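Local atomic coordinates of cytochrome c, putative (Shewanella oneidensis, PDB entry 1SP3), a protein that carries eight c-type hemes and probably serves as a respiratory oxidoreductase able to reduce tetrathionate. Residues I207-C212 with V230-C235; T246-D251 with K282-Q287; N296-M299 with K303-S306; A324-F329 with Q424-Q429. All blocks are in the same frame, centred on the assembly; numbering follows the deposited sequence.

Interaction 1: I207-C212 with V230-C235. Unlike the reference sequence in segment 207-212: Asn211 (reference Gln). With HEC (heme c), chain H.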
# COMPACT_ATOMS: atom_id res chain seq x y z
N ILE A 207 15.49 -5.57 2.00
CA ILE A 207 16.32 -4.37 2.11
C ILE A 207 16.10 -4.10 3.54
O ILE A 207 15.00 -4.23 3.97
CB ILE A 207 15.64 -3.15 1.46
CG1 ILE A 207 15.07 -3.48 0.09
CG2 ILE A 207 16.54 -1.80 1.61
CD1 ILE A 207 14.01 -2.52 -0.29
N GLY A 208 17.00 -3.66 4.35
CA GLY A 208 16.32 -3.23 5.59
C GLY A 208 17.16 -2.01 5.84
O GLY A 208 17.28 -1.18 4.97
N CYS A 209 17.87 -1.97 6.92
CA CYS A 209 18.71 -0.81 7.18
C CYS A 209 20.15 -1.28 7.34
O CYS A 209 21.03 -0.47 7.48
CB CYS A 209 18.24 -0.11 8.47
SG CYS A 209 16.51 0.29 8.36
N GLU A 210 20.35 -2.60 7.36
CA GLU A 210 21.63 -3.16 7.78
C GLU A 210 22.59 -3.58 6.68
O GLU A 210 23.61 -4.12 6.98
CB GLU A 210 21.45 -4.27 8.80
CG GLU A 210 21.18 -3.70 10.18
CD GLU A 210 20.50 -4.70 11.17
OE1 GLU A 210 21.17 -5.64 11.68
OE2 GLU A 210 19.28 -4.57 11.44
N ASN A 211 22.25 -3.40 5.44
CA ASN A 211 23.29 -3.57 4.41
C ASN A 211 24.00 -2.26 4.13
O ASN A 211 25.05 -2.31 3.56
CB ASN A 211 22.77 -4.13 3.08
CG ASN A 211 21.95 -5.38 3.26
OD1 ASN A 211 22.43 -6.41 3.80
ND2 ASN A 211 20.65 -5.29 2.88
N CYS A 212 23.44 -1.06 4.49
CA CYS A 212 24.18 0.22 4.43
C CYS A 212 24.55 0.79 5.79
O CYS A 212 25.42 1.64 5.90
CB CYS A 212 23.36 1.25 3.67
SG CYS A 212 22.68 0.60 2.15
N VAL A 230 14.06 -3.44 19.19
CA VAL A 230 13.41 -2.27 18.60
C VAL A 230 13.98 -2.11 17.17
O VAL A 230 15.23 -1.94 16.97
CB VAL A 230 13.61 -1.02 19.42
CG1 VAL A 230 12.87 0.07 18.78
CG2 VAL A 230 13.12 -1.21 20.87
N ALA A 231 13.07 -2.14 16.20
CA ALA A 231 13.44 -1.98 14.77
C ALA A 231 14.00 -0.64 14.54
O ALA A 231 13.52 0.33 15.14
CB ALA A 231 12.20 -2.13 13.87
N CYS A 232 14.97 -0.52 13.62
CA CYS A 232 15.52 0.81 13.33
C CYS A 232 14.41 1.79 13.02
O CYS A 232 14.44 2.95 13.45
CB CYS A 232 16.50 0.78 12.10
SG CYS A 232 17.64 -0.60 12.04
N GLN A 233 13.47 1.33 12.20
CA GLN A 233 12.35 2.17 11.73
C GLN A 233 11.59 2.78 12.89
O GLN A 233 11.13 3.89 12.81
CB GLN A 233 11.38 1.26 10.93
CG GLN A 233 11.91 0.87 9.51
CD GLN A 233 12.61 -0.43 9.51
OE1 GLN A 233 13.22 -0.82 10.53
NE2 GLN A 233 12.48 -1.17 8.39
N THR A 234 11.45 2.08 14.01
CA THR A 234 10.74 2.68 15.16
C THR A 234 11.31 3.99 15.67
O THR A 234 10.61 5.01 15.83
CB THR A 234 10.62 1.57 16.26
OG1 THR A 234 9.77 0.55 15.76
CG2 THR A 234 9.92 2.09 17.60
N CYS A 235 12.61 4.02 15.97
CA CYS A 235 13.22 5.27 16.45
C CYS A 235 13.40 6.36 15.37
O CYS A 235 13.34 7.55 15.64
CB CYS A 235 14.54 4.95 17.13
SG CYS A 235 14.20 3.95 18.66
FE HEC H . 20.30 5.28 5.99
CHA HEC H . 21.80 8.29 6.55
CHB HEC H . 18.83 5.42 9.09
CHC HEC H . 18.34 2.61 5.22
CHD HEC H . 22.30 4.65 3.37
NA HEC H . 20.29 6.62 7.51
C1A HEC H . 20.98 7.78 7.54
C2A HEC H . 20.76 8.42 8.79
C3A HEC H . 19.94 7.64 9.50
C4A HEC H . 19.65 6.48 8.72
CMA HEC H . 19.39 7.93 10.92
CAA HEC H . 21.42 9.78 9.16
CBA HEC H . 20.50 10.92 8.83
CGA HEC H . 21.16 12.24 9.27
O1A HEC H . 22.07 12.67 8.53
O2A HEC H . 20.74 12.83 10.30
NB HEC H . 18.86 4.17 6.98
C1B HEC H . 18.35 4.48 8.21
C2B HEC H . 17.26 3.60 8.44
C3B HEC H . 17.10 2.84 7.35
C4B HEC H . 18.13 3.19 6.42
CMB HEC H . 16.44 3.55 9.75
CAB HEC H . 16.01 1.75 7.10
CBB HEC H . 14.72 2.13 6.97
NC HEC H . 20.33 3.83 4.61
C1C HEC H . 19.41 2.84 4.42
C2C HEC H . 19.80 2.09 3.26
C3C HEC H . 20.90 2.70 2.71
C4C HEC H . 21.22 3.81 3.56
CMC HEC H . 19.01 0.86 2.77
CAC HEC H . 21.78 2.27 1.48
CBC HEC H . 21.25 1.71 0.34
ND HEC H . 21.83 6.33 5.07
C1D HEC H . 22.52 5.87 3.96
C2D HEC H . 23.50 6.88 3.56
C3D HEC H . 23.31 8.00 4.58
C4D HEC H . 22.26 7.56 5.48
CMD HEC H . 24.49 6.82 2.37
CAD HEC H . 24.04 9.33 4.74
CBD HEC H . 25.25 8.87 5.56
CGD HEC H . 26.24 10.01 5.62
O1D HEC H . 27.47 9.67 5.64
O2D HEC H . 25.79 11.21 5.64
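Cys209 and Cys232 are the leading cysteines of two CXXCH heme c motifs, one running from Cys209 to His213 and the other from Cys232 to His236, and they pack side by side where two heme attachment sites meet. Covalent links come first: Cys209 SG is bonded to heme (chain H) CAB at 2.0 Å, and Cys212 closes the second thioether through CAC of the same heme, whose iron takes His213. Cys232 and Cys235 hold the next heme likewise, with His236 on its iron. The contact between the motifs is apolar. Cys209 CB lies 3.7 Å from Cys232 SG, and the two SG atoms of Cys209 and Cys232 stay 4.0 Å apart, each already spent on its own heme. Cys232 CB also rests 3.6 Å from the chain H heme methyl CMB, so the second motif touches the heme of the first. Polar grip comes from outside: Gln233 NE2 is hydrogen-bonded to Asn399 OD1 and Asp205 OD2, which should hold the amide in one orientation. A bend in this side chain (chi2 94°) brings the amide over to Cys209, while Gln233 CG lies 4.0 Å from heme (chain H) CBB.

Interaction 2: T246-D251 with K282-Q287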
# COMPACT_ATOMS: atom_id res chain seq x y z
N THR A 246 -3.24 12.43 5.83
CA THR A 246 -3.65 11.11 5.37
C THR A 246 -4.95 10.80 6.00
O THR A 246 -5.27 11.28 7.14
CB THR A 246 -2.85 9.93 5.98
OG1 THR A 246 -2.12 10.33 7.16
CG2 THR A 246 -2.04 9.33 5.07
N LYS A 247 -5.64 9.86 5.36
CA LYS A 247 -6.91 9.41 5.91
C LYS A 247 -6.64 8.43 7.05
O LYS A 247 -5.87 7.49 6.87
CB LYS A 247 -7.69 8.79 4.80
CG LYS A 247 -9.16 8.51 5.13
CD LYS A 247 -9.89 8.02 3.86
CE LYS A 247 -9.98 9.13 2.84
NZ LYS A 247 -10.63 8.57 1.58
N MET A 248 -7.25 8.68 8.19
CA MET A 248 -7.12 7.81 9.33
C MET A 248 -8.39 6.98 9.57
O MET A 248 -8.31 5.86 10.10
CB MET A 248 -6.74 8.62 10.60
CG MET A 248 -5.33 9.35 10.43
SD MET A 248 -3.86 8.21 10.27
CE MET A 248 -3.82 7.24 11.88
N GLN A 249 -9.54 7.46 9.14
CA GLN A 249 -10.82 6.69 9.30
C GLN A 249 -11.67 6.88 8.09
O GLN A 249 -11.69 7.95 7.54
CB GLN A 249 -11.64 7.16 10.48
CG GLN A 249 -10.78 7.37 11.74
CD GLN A 249 -11.58 7.77 12.95
OE1 GLN A 249 -11.07 8.52 13.81
NE2 GLN A 249 -12.84 7.31 13.02
N TRP A 250 -12.37 5.82 7.70
CA TRP A 250 -13.34 5.82 6.60
C TRP A 250 -14.56 4.98 7.08
O TRP A 250 -14.54 3.72 7.05
CB TRP A 250 -12.74 5.18 5.34
CG TRP A 250 -13.54 5.35 4.09
CD1 TRP A 250 -14.94 5.47 3.96
CD2 TRP A 250 -13.01 5.37 2.75
NE1 TRP A 250 -15.25 5.55 2.62
CE2 TRP A 250 -14.09 5.50 1.87
CE3 TRP A 250 -11.72 5.27 2.22
CZ2 TRP A 250 -13.93 5.57 0.50
CZ3 TRP A 250 -11.54 5.36 0.86
CH2 TRP A 250 -12.64 5.49 0.01
N ASP A 251 -15.63 5.71 7.43
CA ASP A 251 -16.91 5.16 7.78
C ASP A 251 -17.85 5.21 6.57
O ASP A 251 -18.45 6.30 6.23
CB ASP A 251 -17.48 6.00 8.93
CG ASP A 251 -18.77 5.41 9.51
OD1 ASP A 251 -19.34 4.45 8.92
OD2 ASP A 251 -19.24 5.86 10.59
N LYS A 282 -2.41 14.98 9.99
CA LYS A 282 -1.12 15.30 9.44
C LYS A 282 -0.06 15.13 10.60
O LYS A 282 -0.39 15.32 11.75
CB LYS A 282 -1.22 16.77 9.04
CG LYS A 282 -0.38 17.21 7.86
CD LYS A 282 -0.17 18.76 7.84
CE LYS A 282 1.27 19.12 8.10
NZ LYS A 282 1.65 20.34 7.30
N MET A 283 1.18 14.81 10.27
CA MET A 283 2.23 14.70 11.26
C MET A 283 1.89 13.59 12.31
O MET A 283 1.69 13.86 13.52
CB MET A 283 2.56 16.09 11.85
CG MET A 283 3.99 16.18 12.41
SD MET A 283 5.39 16.04 11.16
CE MET A 283 6.64 16.22 12.38
N VAL A 284 1.79 12.33 11.80
CA VAL A 284 1.17 11.25 12.53
C VAL A 284 2.20 10.34 13.19
O VAL A 284 3.17 9.87 12.50
CB VAL A 284 0.25 10.42 11.59
CG1 VAL A 284 -0.60 9.46 12.38
CG2 VAL A 284 -0.70 11.36 10.81
N LYS A 285 2.02 10.09 14.48
CA LYS A 285 2.81 9.09 15.11
C LYS A 285 2.29 7.76 14.68
O LYS A 285 1.06 7.48 14.59
CB LYS A 285 2.72 9.18 16.62
CG LYS A 285 3.25 10.52 17.18
CD LYS A 285 2.91 10.63 18.65
CE LYS A 285 3.58 11.92 19.22
NZ LYS A 285 2.96 12.39 20.50
N PRO A 286 3.23 6.88 14.41
CA PRO A 286 2.90 5.47 14.17
C PRO A 286 2.37 4.81 15.45
O PRO A 286 2.62 5.29 16.52
CB PRO A 286 4.26 4.85 13.82
CG PRO A 286 5.10 5.97 13.32
CD PRO A 286 4.67 7.16 14.19
N GLN A 287 1.61 3.73 15.29
CA GLN A 287 1.40 2.70 16.33
C GLN A 287 2.48 1.65 16.32
O GLN A 287 2.99 1.33 15.29
CB GLN A 287 0.11 1.92 16.00
CG GLN A 287 -0.95 2.90 15.82
CD GLN A 287 -1.63 3.00 17.06
OE1 GLN A 287 -1.27 3.86 17.90
NE2 GLN A 287 -2.53 2.03 17.31
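Thr246 OG1 has a weak hydrogen bond with Glu281 O and, within the contact, lies 4.0 Å from Val284 CG2. Val284 divides its two methyl groups between two partners. While CG2 serves Thr246, CG1, placed anti to the backbone nitrogen, meets the end of Met248, with Met248 CE 3.9 Å from Val284 CG1. The sulfur takes part as well, Met248 SD lying 4.1 Å from the same Val284 CG1. Met248 is bent at chi2 and again at chi3, and its side chain runs past that of Val284 in the opposite direction, so the two touch alongside each other near their ends.

Strand 246-251 is an inner strand of the mixed sheet, antiparallel to 276-281 and parallel to 325-339. Met248 and Gln249 together stand opposite the single residue Val279 of strand 276-281, a classic beta bulge and an irregularity in the strand close to the place where Met248 meets Val284. Segment 282-287 leaves strand 276-281 and passes the beginning of strand 246-251 on its way to strand 287-291, which pairs with 325-339. No hydrogen bond crosses between the two segments; apart from the threonine hydroxyl, the meeting is one of methyl groups and a thioether. Phe240 packs on Val284 as well, and the backbone of Met248 is hydrogen-bonded to both Val279 and Thr333. The nearest heme lies about 12 Å from the Thr246 side chain.

Interaction 3: N296-M299 with K303-S306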
# COMPACT_ATOMS: atom_id res chain seq x y z
N ASN A 296 -1.29 -11.55 9.79
CA ASN A 296 -2.57 -12.14 9.51
C ASN A 296 -3.34 -11.30 8.49
O ASN A 296 -3.15 -10.08 8.41
CB ASN A 296 -3.39 -12.36 10.81
CG ASN A 296 -4.26 -13.64 10.70
OD1 ASN A 296 -4.39 -14.23 9.60
ND2 ASN A 296 -4.81 -14.08 11.82
N ALA A 297 -4.21 -11.95 7.71
CA ALA A 297 -5.08 -11.23 6.80
C ALA A 297 -6.50 -11.79 6.73
O ALA A 297 -6.70 -12.98 6.72
CB ALA A 297 -4.45 -11.14 5.38
N TYR A 298 -7.48 -10.89 6.61
CA TYR A 298 -8.84 -11.24 6.30
C TYR A 298 -8.92 -11.57 4.81
O TYR A 298 -8.45 -10.80 3.96
CB TYR A 298 -9.79 -10.07 6.65
CG TYR A 298 -11.24 -10.47 6.28
CD1 TYR A 298 -12.05 -11.18 7.20
CD2 TYR A 298 -11.75 -10.22 5.01
CE1 TYR A 298 -13.36 -11.60 6.86
CE2 TYR A 298 -13.11 -10.62 4.66
CZ TYR A 298 -13.88 -11.33 5.60
OH TYR A 298 -15.18 -11.75 5.31
N MET A 299 -9.46 -12.73 4.46
CA MET A 299 -9.58 -13.05 3.05
C MET A 299 -11.04 -13.23 2.65
O MET A 299 -11.91 -13.43 3.53
CB MET A 299 -8.86 -14.33 2.70
CG MET A 299 -7.44 -14.37 3.19
SD MET A 299 -6.53 -13.39 2.04
CE MET A 299 -6.66 -14.27 0.55
N LYS A 303 -15.45 -15.87 7.71
CA LYS A 303 -16.47 -15.35 8.60
C LYS A 303 -15.93 -14.21 9.50
O LYS A 303 -14.74 -14.14 9.81
CB LYS A 303 -17.05 -16.48 9.49
CG LYS A 303 -17.95 -17.44 8.63
CD LYS A 303 -19.44 -17.33 8.93
CE LYS A 303 -19.74 -17.73 10.41
NZ LYS A 303 -21.22 -17.59 10.84
N MET A 304 -16.81 -13.33 9.95
CA MET A 304 -16.33 -12.31 10.85
C MET A 304 -17.43 -12.10 11.88
O MET A 304 -18.53 -12.67 11.73
CB MET A 304 -15.94 -11.03 10.08
CG MET A 304 -16.77 -10.66 8.90
SD MET A 304 -18.52 -10.17 9.33
CE MET A 304 -18.48 -8.55 9.96
N ASP A 305 -17.15 -11.25 12.85
CA ASP A 305 -18.09 -10.93 13.90
C ASP A 305 -18.28 -9.41 14.00
O ASP A 305 -17.34 -8.65 14.35
CB ASP A 305 -17.58 -11.48 15.23
CG ASP A 305 -18.40 -10.99 16.42
OD1 ASP A 305 -19.53 -10.44 16.30
OD2 ASP A 305 -17.95 -11.11 17.56
N SER A 306 -19.49 -8.96 13.68
CA SER A 306 -19.77 -7.54 13.71
C SER A 306 -19.90 -6.90 15.06
O SER A 306 -20.02 -5.69 15.09
CB SER A 306 -21.03 -7.17 12.94
OG SER A 306 -22.12 -7.94 13.33
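In the loop that joins the antiparallel strands 295-297 and 310-315, Tyr298 reaches across to the backbone of Lys303 and the side chain of Met304. The ring leaves the chain with CG anti to the backbone nitrogen (chi1 179°), which carries it across to the returning half of the loop. There Lys303 O stands at the ring edge, close to its plane, 4.1 Å from Tyr298 CE1. Met304 CG approaches the same corner obliquely, 4.1 Å from Tyr298 OH. The methionine CG is set between the backbone nitrogen and the carbonyl carbon of its own residue (chi1 36°), and two further bends lead the methionine end away from the tyrosine, toward Phe345 and Ala390 of the sheet that this loop borders.

The two strands belong to the large mixed sheet, in which 310-315 also runs beside 387-397. The buried phenol is satisfied from outside the two segments: Tyr298 OH is hydrogen-bonded to Asp302 O and to Phe345 N. With an acceptor on one bond and a donor on the other, the hydroxyl both gives and receives, which should fix its rotation. Phe345 also meets the Tyr298 ring edge-to-face, and Asp302 OD2 bonds Met299 N.

Interaction 4: A324-F329 with Q424-Q429. With HEC (heme c), chain J.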
# COMPACT_ATOMS: atom_id res chain seq x y z
N ALA A 324 10.73 -11.56 16.53
CA ALA A 324 9.89 -10.36 16.40
C ALA A 324 10.69 -9.14 16.93
O ALA A 324 11.45 -9.32 17.90
CB ALA A 324 8.58 -10.54 17.18
N LYS A 325 10.52 -7.94 16.32
CA LYS A 325 11.00 -6.67 16.92
C LYS A 325 9.83 -5.69 16.96
O LYS A 325 8.79 -5.96 16.31
CB LYS A 325 12.15 -6.04 16.11
CG LYS A 325 13.44 -6.84 16.30
CD LYS A 325 14.55 -6.29 15.43
CE LYS A 325 15.70 -7.23 15.44
NZ LYS A 325 16.82 -6.39 15.11
N ILE A 326 9.97 -4.60 17.74
CA ILE A 326 8.90 -3.63 17.74
C ILE A 326 9.06 -2.70 16.54
O ILE A 326 10.10 -2.04 16.38
CB ILE A 326 8.86 -2.82 19.08
CG1 ILE A 326 8.64 -3.77 20.26
CG2 ILE A 326 7.85 -1.60 19.01
CD1 ILE A 326 9.01 -3.03 21.63
N TYR A 327 8.02 -2.68 15.67
CA TYR A 327 8.07 -1.91 14.40
C TYR A 327 6.93 -0.90 14.43
O TYR A 327 5.93 -1.11 15.15
CB TYR A 327 7.77 -2.84 13.23
CG TYR A 327 9.01 -3.58 12.65
CD1 TYR A 327 9.49 -4.78 13.27
CD2 TYR A 327 9.65 -3.12 11.46
CE1 TYR A 327 10.56 -5.47 12.78
CE2 TYR A 327 10.81 -3.84 10.90
CZ TYR A 327 11.22 -5.02 11.57
OH TYR A 327 12.32 -5.71 11.20
N PRO A 328 7.02 0.13 13.56
CA PRO A 328 6.00 1.17 13.46
C PRO A 328 5.06 0.92 12.30
O PRO A 328 5.44 0.46 11.21
CB PRO A 328 6.83 2.41 13.10
CG PRO A 328 7.92 1.87 12.24
CD PRO A 328 8.16 0.41 12.65
N PHE A 329 3.82 1.33 12.52
CA PHE A 329 2.77 1.01 11.61
C PHE A 329 1.79 2.17 11.47
O PHE A 329 1.49 2.89 12.45
CB PHE A 329 1.98 -0.20 12.15
CG PHE A 329 2.70 -1.48 12.04
CD1 PHE A 329 3.54 -1.93 13.10
CD2 PHE A 329 2.59 -2.26 10.88
CE1 PHE A 329 4.17 -3.11 13.02
CE2 PHE A 329 3.27 -3.46 10.77
CZ PHE A 329 4.08 -3.87 11.86
N GLN A 424 2.09 -2.26 28.44
CA GLN A 424 1.33 -3.49 28.75
C GLN A 424 0.73 -4.08 27.47
O GLN A 424 0.63 -5.27 27.35
CB GLN A 424 0.25 -3.30 29.84
CG GLN A 424 0.39 -2.05 30.63
CD GLN A 424 1.40 -2.09 31.73
OE1 GLN A 424 2.16 -1.11 31.90
NE2 GLN A 424 1.41 -3.15 32.51
N ALA A 425 0.34 -3.26 26.50
CA ALA A 425 -0.23 -3.85 25.27
C ALA A 425 0.91 -4.63 24.65
O ALA A 425 0.66 -5.58 23.97
CB ALA A 425 -0.71 -2.74 24.27
N LEU A 426 2.16 -4.17 24.80
CA LEU A 426 3.31 -4.85 24.17
C LEU A 426 3.70 -6.07 25.06
O LEU A 426 4.59 -6.81 24.72
CB LEU A 426 4.56 -3.89 24.02
CG LEU A 426 4.37 -2.83 22.94
CD1 LEU A 426 5.41 -1.74 23.03
CD2 LEU A 426 4.33 -3.43 21.55
N GLY A 427 3.03 -6.27 26.18
CA GLY A 427 3.42 -7.40 27.03
C GLY A 427 4.52 -7.19 28.10
O GLY A 427 4.97 -8.20 28.73
N TYR A 428 4.95 -5.94 28.30
CA TYR A 428 5.86 -5.58 29.38
C TYR A 428 5.05 -5.38 30.66
O TYR A 428 3.86 -5.04 30.63
CB TYR A 428 6.62 -4.29 29.03
CG TYR A 428 7.69 -4.55 27.93
CD1 TYR A 428 7.40 -4.32 26.59
CD2 TYR A 428 8.95 -5.06 28.26
CE1 TYR A 428 8.32 -4.59 25.63
CE2 TYR A 428 9.87 -5.34 27.28
CZ TYR A 428 9.55 -5.12 25.98
OH TYR A 428 10.47 -5.41 25.00
N GLN A 429 5.69 -5.65 31.77
CA GLN A 429 5.23 -5.22 33.08
C GLN A 429 5.73 -3.82 33.50
O GLN A 429 6.62 -3.72 34.38
CB GLN A 429 5.61 -6.31 34.08
CG GLN A 429 4.84 -7.52 33.64
CD GLN A 429 5.00 -8.76 34.48
OE1 GLN A 429 4.36 -9.76 34.15
NE2 GLN A 429 5.80 -8.73 35.54
FE HEC J . 14.97 1.83 26.26
CHA HEC J . 14.75 -1.24 27.74
CHB HEC J . 17.19 2.78 28.63
CHC HEC J . 15.76 4.68 24.51
CHD HEC J . 12.30 1.34 24.34
NA HEC J . 15.84 0.90 27.87
C1A HEC J . 15.56 -0.34 28.36
C2A HEC J . 16.25 -0.51 29.65
C3A HEC J . 16.93 0.61 29.89
C4A HEC J . 16.68 1.50 28.77
CMA HEC J . 17.79 0.97 31.15
CAA HEC J . 16.13 -1.80 30.51
CBA HEC J . 17.02 -2.86 29.85
CGA HEC J . 18.51 -2.53 29.97
O1A HEC J . 19.11 -2.65 31.11
O2A HEC J . 19.10 -2.19 28.88
NB HEC J . 16.25 3.45 26.50
C1B HEC J . 17.10 3.59 27.55
C2B HEC J . 17.89 4.74 27.33
C3B HEC J . 17.51 5.26 26.15
C4B HEC J . 16.47 4.45 25.65
CMB HEC J . 19.01 5.30 28.32
CAB HEC J . 18.15 6.48 25.45
CBB HEC J . 19.42 6.38 24.94
NC HEC J . 14.19 2.88 24.76
C1C HEC J . 14.60 4.05 24.18
C2C HEC J . 13.66 4.44 23.17
C3C HEC J . 12.70 3.53 23.16
C4C HEC J . 13.01 2.51 24.15
CMC HEC J . 13.79 5.73 22.31
CAC HEC J . 11.40 3.36 22.28
CBC HEC J . 11.21 3.25 20.93
ND HEC J . 13.65 0.27 26.12
C1D HEC J . 12.72 0.24 25.10
C2D HEC J . 12.24 -1.10 25.05
C3D HEC J . 13.00 -1.86 26.08
C4D HEC J . 13.87 -0.94 26.70
CMD HEC J . 11.19 -1.68 24.09
CAD HEC J . 12.89 -3.34 26.42
CBD HEC J . 14.06 -4.07 25.72
CGD HEC J . 13.93 -5.52 26.08
O1D HEC J . 12.84 -6.12 26.05
O2D HEC J . 14.93 -6.11 26.44
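Tyr428 splits its ring between a hydrocarbon and a heme carboxylate: Ile326 CD1 comes to the ring edge, 4.3 Å from Tyr428 CE1, while the hydroxyl, on the CE2 side, serves a heme propionate. Tyr428 OH donates a 2.7 Å hydrogen bond to heme (chain J) O1D, an oxygen that lies in the plane of the ring. The bond therefore leaves the phenol within the ring plane, and the same propionate oxygen is 3.3 Å from Tyr428 CE2.

Ile326 works with one atom. Its CD1 sits at a three-way meeting, 3.6 Å from CMD of the chain J heme and 4.1 Å from Leu426 CD1, besides touching the tyrosine. The extended end of the side chain (chi2 164°) carries this methyl out from strand 325-339 to the heme. Leu426 comes from the other side of the contact and crosses it at a slant. It belongs to a type I beta turn from Gln424 to Gly427, closed by a 2.9 Å bond from Gly427 N to Gln424 O. Gly427 has a positive phi (88°), and the chain then runs on to place Tyr428 beside the heme. Trp290 of the neighbouring strand packs on Ile326 and Tyr428, and its NE1 is bonded to Leu426 O.

This heme is the eighth, bound covalently through Cys414, and it also accepts hydrogen bonds from Lys222 NZ and His441 N. The phenol donor, like the Lys222 amine, would be expected to help stabilise the ionised form of the heme carboxylates.

In the fold
Along the chain, interactions 1, 2 and 3 follow in series, and interaction 4 opens after all of them. Interactions 2, 3 and 4 reach one mixed sheet, where strands 246-251 and 325-339 are neighbours. Interaction 1 touches interaction 4, their centres 16 Å apart: Thr234 OG1 and Ala231 N both probably bond Ile326 O, joining a heme-binding helix to the sheet. Interaction 2 also meets interaction 4, centre to centre 20 Å, through a probable bond between Gln287 O and Phe329 N. Interaction 3 touches none of the others, its nearest atoms about 9 Å from interaction 4. Strand 325-339, itself in the sheet, thus meets both a heme attachment site and the heme of interaction 4.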